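Local coordinates for nuclear inclusion protein A (Tobacco vein mottling virus, PDB 3MMG), which probably acts as a chymotrypsin-like (3C-type) cysteine protease that cleaves the viral polyprotein at specific sites, at residues R31-G36 against M111-F116; L98-P103 against K185-Y190. The protein carries 3 engineered substitutions. All blocks are in the same frame, centred on the assembly; numbering follows the deposited sequence. Where two conformers were deposited one is given.

Interaction 1: R31-G36 against M111-F116; sequences RLFGIG and MVSTNF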
ATOM      1  N   ARG A  31       7.174  -3.127  -9.928  1.00 15.06           N
ATOM      2  CA  ARG A  31       7.189  -1.693  -9.590  1.00 16.79           C
ATOM      3  C   ARG A  31       5.867  -1.315  -8.931  1.00 15.69           C
ATOM      4  O   ARG A  31       4.817  -1.361  -9.570  1.00 17.28           O
ATOM      5  CB  ARG A  31       7.402  -0.854 -10.841  1.00 18.34           C
ATOM      6  CG  ARG A  31       8.710  -1.125 -11.553  1.00 23.43           C
ATOM      7  CD  ARG A  31       9.717  -0.013 -11.324  1.00 28.19           C
ATOM      8  NE  ARG A  31      10.643   0.040 -12.439  1.00 31.50           N
ATOM      9  CZ  ARG A  31      11.450   1.058 -12.727  1.00 31.84           C
ATOM     10  NH1 ARG A  31      11.495   2.150 -11.968  1.00 32.77           N
ATOM     11  NH2 ARG A  31      12.233   0.969 -13.783  1.00 34.18           N
ATOM     12  N   LEU A  32       5.933  -0.974  -7.647  1.00 14.09           N
ATOM     13  CA  LEU A  32       4.758  -0.615  -6.850  1.00 14.13           C
ATOM     14  C   LEU A  32       5.036   0.663  -6.053  1.00 13.34           C
ATOM     15  O   LEU A  32       6.119   1.258  -6.166  1.00 12.33           O
ATOM     16  CB  LEU A  32       4.382  -1.768  -5.886  1.00 14.30           C
ATOM     17  CG  LEU A  32       4.204  -3.228  -6.321  1.00 18.61           C
ATOM     18  CD1 LEU A  32       3.343  -3.973  -5.296  1.00 19.88           C
ATOM     19  CD2 LEU A  32       3.562  -3.344  -7.659  1.00 21.59           C
ATOM     20  N   PHE A  33       4.047   1.086  -5.269  1.00 11.56           N
ATOM     21  CA  PHE A  33       4.229   2.174  -4.305  1.00 11.41           C
ATOM     22  C   PHE A  33       4.211   1.599  -2.899  1.00 11.68           C
ATOM     23  O   PHE A  33       3.704   0.474  -2.676  1.00 11.26           O
ATOM     24  CB  PHE A  33       3.110   3.198  -4.468  1.00 11.58           C
ATOM     25  CG  PHE A  33       3.213   4.007  -5.732  1.00 12.73           C
ATOM     26  CD1 PHE A  33       2.674   3.540  -6.927  1.00 14.62           C
ATOM     27  CD2 PHE A  33       3.891   5.224  -5.716  1.00 12.71           C
ATOM     28  CE1 PHE A  33       2.784   4.281  -8.115  1.00 13.63           C
ATOM     29  CE2 PHE A  33       4.002   5.977  -6.893  1.00 14.06           C
ATOM     30  CZ  PHE A  33       3.436   5.501  -8.090  1.00 13.61           C
ATOM     31  N   GLY A  34       4.754   2.366  -1.961  1.00 12.06           N
ATOM     32  CA  GLY A  34       4.675   2.042  -0.544  1.00 10.92           C
ATOM     33  C   GLY A  34       4.430   3.285   0.296  1.00 11.22           C
ATOM     34  O   GLY A  34       4.397   4.416  -0.226  1.00 10.40           O
ATOM     35  N   ILE A  35       4.249   3.070   1.594  1.00  9.61           N
ATOM     36  CA  ILE A  35       4.079   4.154   2.565  1.00 10.39           C
ATOM     37  C   ILE A  35       5.171   4.073   3.636  1.00  9.58           C
ATOM     38  O   ILE A  35       5.290   3.060   4.299  1.00 11.21           O
ATOM     39  CB  ILE A  35       2.702   4.049   3.271  1.00  9.18           C
ATOM     40  CG1 ILE A  35       1.571   4.012   2.241  1.00 10.35           C
ATOM     41  CG2 ILE A  35       2.502   5.237   4.274  1.00 13.14           C
ATOM     42  CD1 ILE A  35       0.192   3.638   2.818  1.00 11.21           C
ATOM     43  N   GLY A  36       5.969   5.119   3.790  1.00  9.41           N
ATOM     44  CA  GLY A  36       6.959   5.165   4.873  1.00  9.80           C
ATOM     45  C   GLY A  36       6.369   5.646   6.186  1.00  9.87           C
ATOM     46  O   GLY A  36       5.511   6.542   6.220  1.00  9.79           O
ATOM     47  N   MET A 111      -7.421   8.305  -4.127  1.00  8.83           N
ATOM     48  CA  MET A 111      -6.097   7.720  -4.190  1.00  9.30           C
ATOM     49  C   MET A 111      -5.102   8.865  -4.176  1.00  9.51           C
ATOM     50  O   MET A 111      -5.303   9.895  -4.840  1.00  8.75           O
ATOM     51  CB  MET A 111      -5.971   6.846  -5.433  1.00  9.87           C
ATOM     52  CG  MET A 111      -4.657   6.060  -5.458  1.00  9.38           C
ATOM     53  SD  MET A 111      -4.622   4.889  -6.844  1.00 13.44           S
ATOM     54  CE  MET A 111      -5.992   3.813  -6.449  1.00 12.60           C
ATOM     55  N   VAL A 112      -4.025   8.674  -3.425  1.00  9.38           N
ATOM     56  CA  VAL A 112      -2.978   9.685  -3.325  1.00  9.59           C
ATOM     57  C   VAL A 112      -1.661   9.078  -3.817  1.00 10.78           C
ATOM     58  O   VAL A 112      -1.341   7.933  -3.493  1.00 10.71           O
ATOM     59  CB  VAL A 112      -2.816  10.161  -1.885  1.00 10.36           C
ATOM     60  CG1 VAL A 112      -1.588  11.077  -1.788  1.00 11.65           C
ATOM     61  CG2 VAL A 112      -4.069  10.898  -1.423  1.00  9.16           C
ATOM     62  N   SER A 113      -0.879   9.861  -4.554  1.00  9.16           N
ATOM     63  CA  SER A 113       0.435   9.377  -4.982  1.00  9.83           C
ATOM     64  C   SER A 113       1.404  10.562  -5.018  1.00  9.84           C
ATOM     65  O   SER A 113       1.096  11.676  -4.537  1.00 10.13           O
ATOM     66  CB  SER A 113       0.310   8.669  -6.341  1.00 10.80           C
ATOM     67  OG  SER A 113       1.520   8.062  -6.758  1.00 15.42           O
ATOM     68  N   THR A 114       2.573  10.312  -5.577  0.50  9.71           N
ATOM     69  CA  THR A 114       3.614  11.303  -5.580  0.50 10.70           C
ATOM     70  C   THR A 114       4.360  11.191  -6.889  0.50 10.91           C
ATOM     71  O   THR A 114       4.465  10.116  -7.485  0.50 10.36           O
ATOM     72  CB  THR A 114       4.548  11.135  -4.338  0.50 10.47           C
ATOM     73  OG1 THR A 114       5.545  12.171  -4.305  0.50 13.30           O
ATOM     74  CG2 THR A 114       5.206   9.753  -4.322  0.50 11.70           C
ATOM     75  N   ASN A 115       4.824  12.342  -7.346  0.50 10.96           N
ATOM     76  CA  ASN A 115       5.706  12.439  -8.484  0.50 11.74           C
ATOM     77  C   ASN A 115       7.060  12.866  -7.942  0.50 11.78           C
ATOM     78  O   ASN A 115       7.135  13.680  -7.012  0.50 11.37           O
ATOM     79  CB  ASN A 115       5.176  13.488  -9.445  0.50 12.52           C
ATOM     80  CG  ASN A 115       5.968  13.552 -10.721  0.50 14.15           C
ATOM     81  OD1 ASN A 115       6.319  14.628 -11.181  0.50 19.61           O
ATOM     82  ND2 ASN A 115       6.253  12.397 -11.299  0.50 17.50           N
ATOM     83  N   PHE A 116       8.128  12.313  -8.510  1.00 11.53           N
ATOM     84  CA  PHE A 116       9.479  12.650  -8.057  1.00 12.37           C
ATOM     85  C   PHE A 116      10.142  13.543  -9.100  1.00 13.05           C
ATOM     86  O   PHE A 116      10.165  13.204 -10.301  1.00 14.06           O
ATOM     87  CB  PHE A 116      10.274  11.360  -7.762  1.00 12.63           C
ATOM     88  CG  PHE A 116       9.684  10.562  -6.624  1.00 12.29           C
ATOM     89  CD1 PHE A 116       8.565   9.760  -6.836  1.00 14.21           C
ATOM     90  CD2 PHE A 116      10.168  10.693  -5.347  1.00 12.45           C
ATOM     91  CE1 PHE A 116       7.982   9.059  -5.795  1.00 15.20           C
ATOM     92  CE2 PHE A 116       9.579   9.990  -4.291  1.00 12.12           C
ATOM     93  CZ  PHE A 116       8.484   9.185  -4.522  1.00 14.25           C
TER
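Phe33 and Ser113 meet across the seam between the two beta-barrels of this chymotrypsin-like protease, one residue from a strand of each barrel. Their CA atoms stay 8.2 Å apart, so side chains rather than backbones bridge the gap. Along segment 111-116 the contact begins at Ser113. Here OG stands anti to the backbone N (chi1 -174°), which swings the hydroxyl to the far end of the Phe33 ring, where Ser113 OG lies 3.2 Å from Phe33 CE2. The same oxygen is 3.5 Å from Phe33 CZ and 3.8 Å from Phe33 CD2, approaching obliquely to the ring. Phe33 reaches over with its ring beside its own backbone N, CG being anti to the carbonyl carbon (chi1 -71°). The backbone oxygen of Ser113 is engaged on another side, accepting a hydrogen bond from Ser15 OG. Strand 18-25 is shared by both sides: Val18 touches Phe33 and Thr114, while Leu20 touches Phe33 and Phe116. Just before Phe33 on its strand, Leu32 packs on a polar side chain of the bound peptide, consistent with this edge of the seam lying close to the substrate groove. At Thr114 the approach is looser and again oblique: Phe33 CE2, the atom nearest Ser113 OG, is also the one nearest Thr114, 4.2 Å from Thr114 O.

Interaction 2: L98-P103 against K185-Y190; sequences LKFRQP and KFVATY. With FMT (formic acid), chain E.
Phe186 presents its ring edge to the face of Phe100 in a T-shaped stack, the two ring centroids 5.2 Å apart and the planes at 63°. The touching atom is Phe186 CD2, which sits over the face toward the rim, 3.8 Å from Phe100 CG. Val187 meets the same ring obliquely through one methyl, with Val187 CG2 3.6 Å from Phe100 CD1. Phe186 attains its position with CG anti to the backbone N (chi1 173°), reaching from the first turn of its helix toward segment 98-103. Beside the rings, two waters join the backbones. Water 2 donates to Phe100 O at 2.9 Å and accepts from Phe186 N at 2.9 Å; water 1 accepts from Val187 N at 3.0 Å and donates more weakly to Phe100 O. They thus occupy N-H groups of the helix start, which an intrahelical carbonyl cannot serve. In this two-barrel fold, 98-103 belongs to the connection between the barrels, and the helix follows the strand 177-181 of the second barrel. A formic acid, probably from the crystallisation liquor, packs against Val187 and accepts from Lys99 NZ at 3.3 Å through its O1. Farther out, Phe182 meets both phenylalanine rings, and Arg101 forms salt bridges with Asp107 and Asp160. At the N-cap, Lys185 O takes two donors, Thr189 N and, at 2.7 Å, Thr189 OG1, the hydroxyl tilted 33° from the carbonyl plane.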
ATOM      1  N   LEU A  98       1.164   9.917  10.331  1.00 15.75           N
ATOM      2  CA  LEU A  98      -0.002   9.465   9.541  1.00 14.49           C
ATOM      3  C   LEU A  98      -0.950   8.644  10.415  1.00 13.52           C
ATOM      4  O   LEU A  98      -0.506   7.895  11.284  1.00 13.33           O
ATOM      5  CB  LEU A  98       0.423   8.605   8.355  1.00 14.29           C
ATOM      6  CG  LEU A  98       1.322   9.168   7.261  1.00 16.93           C
ATOM      7  CD1 LEU A  98       1.770   7.981   6.373  1.00 20.12           C
ATOM      8  CD2 LEU A  98       0.637  10.245   6.467  1.00 21.05           C
ATOM      9  N   LYS A  99      -2.260   8.784  10.167  1.00 13.25           N
ATOM     10  CA  LYS A  99      -3.275   7.947  10.824  1.00 13.27           C
ATOM     11  C   LYS A  99      -3.844   6.909   9.857  1.00 12.60           C
ATOM     12  O   LYS A  99      -4.127   7.235   8.689  1.00 13.86           O
ATOM     13  CB  LYS A  99      -4.426   8.797  11.374  1.00 13.62           C
ATOM     14  CG  LYS A  99      -3.982   9.880  12.373  1.00 16.53           C
ATOM     15  CD  LYS A  99      -3.429   9.312  13.643  1.00 22.58           C
ATOM     16  CE  LYS A  99      -3.041  10.440  14.592  1.00 26.55           C
ATOM     17  NZ  LYS A  99      -1.584  10.359  14.961  1.00 31.24           N
ATOM     18  N   PHE A 100      -4.033   5.694  10.371  1.00 11.55           N
ATOM     19  CA  PHE A 100      -4.588   4.546   9.640  1.00 11.73           C
ATOM     20  C   PHE A 100      -5.827   4.052  10.369  1.00 12.72           C
ATOM     21  O   PHE A 100      -5.820   3.932  11.591  1.00 13.81           O
ATOM     22  CB  PHE A 100      -3.598   3.359   9.551  1.00 12.05           C
ATOM     23  CG  PHE A 100      -2.267   3.699   8.903  1.00 11.35           C
ATOM     24  CD1 PHE A 100      -1.261   4.349   9.635  1.00 14.50           C
ATOM     25  CD2 PHE A 100      -2.017   3.369   7.573  1.00 14.23           C
ATOM     26  CE1 PHE A 100      -0.027   4.681   9.044  1.00 11.38           C
ATOM     27  CE2 PHE A 100      -0.772   3.681   6.971  1.00 13.61           C
ATOM     28  CZ  PHE A 100       0.221   4.328   7.709  1.00 12.73           C
ATOM     29  N   ARG A 101      -6.869   3.702   9.626  1.00 12.11           N
ATOM     30  CA  ARG A 101      -8.008   3.019  10.263  1.00 12.33           C
ATOM     31  C   ARG A 101      -8.743   2.168   9.254  1.00 12.06           C
ATOM     32  O   ARG A 101      -8.506   2.251   8.077  1.00 11.78           O
ATOM     33  CB  ARG A 101      -8.954   4.013  10.910  1.00 12.52           C
ATOM     34  CG  ARG A 101      -9.681   4.910   9.964  1.00 12.59           C
ATOM     35  CD  ARG A 101     -10.800   5.715  10.631  1.00 10.64           C
ATOM     36  NE  ARG A 101     -11.281   6.731   9.689  1.00 11.06           N
ATOM     37  CZ  ARG A 101     -12.188   6.524   8.721  1.00 11.14           C
ATOM     38  NH1 ARG A 101     -12.764   5.328   8.539  1.00 10.45           N
ATOM     39  NH2 ARG A 101     -12.517   7.526   7.920  1.00 10.72           N
ATOM     40  N   GLN A 102      -9.665   1.352   9.735  1.00 12.03           N
ATOM     41  CA  GLN A 102     -10.475   0.559   8.825  1.00 11.83           C
ATOM     42  C   GLN A 102     -11.531   1.471   8.160  1.00  9.91           C
ATOM     43  O   GLN A 102     -12.078   2.379   8.806  1.00 10.63           O
ATOM     44  CB  GLN A 102     -11.234  -0.498   9.608  1.00 12.83           C
ATOM     45  CG  GLN A 102     -10.409  -1.621  10.191  1.00 16.19           C
ATOM     46  CD  GLN A 102     -11.337  -2.672  10.781  1.00 20.67           C
ATOM     47  OE1 GLN A 102     -11.981  -2.428  11.803  1.00 23.96           O
ATOM     48  NE2 GLN A 102     -11.441  -3.814  10.122  1.00 23.69           N
ATOM     49  N   PRO A 103     -11.899   1.175   6.914  1.00  9.91           N
ATOM     50  CA  PRO A 103     -12.983   1.919   6.269  1.00 10.15           C
ATOM     51  C   PRO A 103     -14.328   1.560   6.872  1.00 10.30           C
ATOM     52  O   PRO A 103     -14.480   0.490   7.481  1.00 10.34           O
ATOM     53  CB  PRO A 103     -12.981   1.426   4.813  1.00  9.57           C
ATOM     54  CG  PRO A 103     -11.856   0.430   4.682  1.00 11.47           C
ATOM     55  CD  PRO A 103     -11.369   0.087   6.067  1.00 10.77           C
ATOM     56  N   LYS A 185      -6.294  -0.760  14.926  1.00 17.76           N
ATOM     57  CA  LYS A 185      -5.103  -0.559  15.774  1.00 17.76           C
ATOM     58  C   LYS A 185      -3.817  -0.954  15.045  1.00 17.23           C
ATOM     59  O   LYS A 185      -2.912  -1.586  15.621  1.00 16.76           O
ATOM     60  CB  LYS A 185      -5.269  -1.346  17.080  1.00 18.96           C
ATOM     61  CG  LYS A 185      -6.402  -0.799  17.924  1.00 20.71           C
ATOM     62  CD  LYS A 185      -6.629  -1.597  19.181  1.00 26.70           C
ATOM     63  CE  LYS A 185      -7.833  -1.037  19.931  1.00 29.13           C
ATOM     64  NZ  LYS A 185      -8.379  -2.037  20.903  1.00 30.45           N
ATOM     65  N   PHE A 186      -3.745  -0.578  13.769  1.00 15.36           N
ATOM     66  CA  PHE A 186      -2.645  -0.994  12.923  1.00 14.89           C
ATOM     67  C   PHE A 186      -1.275  -0.526  13.437  1.00 14.80           C
ATOM     68  O   PHE A 186      -0.353  -1.339  13.552  1.00 15.57           O
ATOM     69  CB  PHE A 186      -2.866  -0.503  11.479  1.00 13.54           C
ATOM     70  CG  PHE A 186      -1.695  -0.748  10.576  1.00 14.71           C
ATOM     71  CD1 PHE A 186      -1.303  -2.047  10.264  1.00 13.23           C
ATOM     72  CD2 PHE A 186      -0.980   0.328  10.028  1.00 12.46           C
ATOM     73  CE1 PHE A 186      -0.210  -2.271   9.420  1.00 13.74           C
ATOM     74  CE2 PHE A 186       0.101   0.106   9.188  1.00 13.10           C
ATOM     75  CZ  PHE A 186       0.487  -1.186   8.885  1.00 13.93           C
ATOM     76  N   VAL A 187      -1.142   0.777  13.694  1.00 15.41           N
ATOM     77  CA  VAL A 187       0.133   1.359  14.187  1.00 16.12           C
ATOM     78  C   VAL A 187       0.591   0.690  15.502  1.00 17.26           C
ATOM     79  O   VAL A 187       1.718   0.191  15.601  1.00 18.17           O
ATOM     80  CB  VAL A 187       0.025   2.894  14.312  1.00 15.87           C
ATOM     81  CG1 VAL A 187       1.307   3.504  14.925  1.00 15.98           C
ATOM     82  CG2 VAL A 187      -0.255   3.495  12.937  1.00 14.32           C
ATOM     83  N   ALA A 188      -0.314   0.633  16.481  1.00 18.17           N
ATOM     84  CA  ALA A 188      -0.027   0.019  17.781  1.00 19.59           C
ATOM     85  C   ALA A 188       0.405  -1.441  17.655  1.00 20.18           C
ATOM     86  O   ALA A 188       1.408  -1.847  18.241  1.00 21.87           O
ATOM     87  CB  ALA A 188      -1.234   0.153  18.712  1.00 18.95           C
ATOM     88  N   THR A 189      -0.333  -2.210  16.862  1.00 20.64           N
ATOM     89  CA  THR A 189      -0.133  -3.656  16.733  1.00 21.22           C
ATOM     90  C   THR A 189       1.047  -4.065  15.857  1.00 22.01           C
ATOM     91  O   THR A 189       1.749  -5.031  16.179  1.00 22.85           O
ATOM     92  CB  THR A 189      -1.409  -4.344  16.196  1.00 21.14           C
ATOM     93  OG1 THR A 189      -2.527  -3.937  16.985  1.00 21.39           O
ATOM     94  CG2 THR A 189      -1.289  -5.872  16.227  1.00 21.94           C
ATOM     95  N   TYR A 190       1.259  -3.358  14.751  1.00 21.53           N
ATOM     96  CA  TYR A 190       2.244  -3.786  13.764  1.00 22.05           C
ATOM     97  C   TYR A 190       3.510  -2.918  13.744  1.00 22.47           C
ATOM     98  O   TYR A 190       4.603  -3.414  13.457  1.00 23.79           O
ATOM     99  CB  TYR A 190       1.621  -3.886  12.369  1.00 21.66           C
ATOM    100  CG  TYR A 190       0.645  -5.033  12.249  1.00 20.47           C
ATOM    101  CD1 TYR A 190      -0.697  -4.880  12.628  1.00 18.96           C
ATOM    102  CD2 TYR A 190       1.076  -6.284  11.800  1.00 20.35           C
ATOM    103  CE1 TYR A 190      -1.590  -5.943  12.545  1.00 18.81           C
ATOM    104  CE2 TYR A 190       0.204  -7.344  11.715  1.00 20.53           C
ATOM    105  CZ  TYR A 190      -1.129  -7.176  12.083  1.00 20.86           C
ATOM    106  OH  TYR A 190      -1.984  -8.263  11.988  1.00 21.73           O
TER
HETATM  107  C   FMT E 242      -0.552   6.823  14.064  1.00 36.33           C
HETATM  108  O1  FMT E 242       0.226   7.788  14.066  1.00 36.15           O
HETATM  109  O2  FMT E 242      -1.350   6.543  14.972  1.00 36.91           O
HETATM  110  O   HOH W   1      -3.472   2.589  13.497  1.00 16.76           O
HETATM  111  O   HOH W   2      -5.661   1.125  12.348  1.00 18.07           O

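Overall arrangement
From the N terminus, the chain first lays down 31-36 in the first barrel, then passes through the connecting segment 98-103 and enters the second barrel at 111-116. There interaction 1 closes a loop with 74 intervening residues. Interaction 2 closes its own loop, 81 residues between its segments, when helix 186-192 returns to the connection. The two loops cross rather than nest, since 98-103 falls inside the first and 185-190 beyond it. With centres 18 Å apart, they still touch at the first barrel: Ile35 CG2 lies 3.5 Å from Leu98 CD1. Together they tie barrel to barrel and the connection to the helix, which itself reaches strand 28-37 where Val187 touches Phe37.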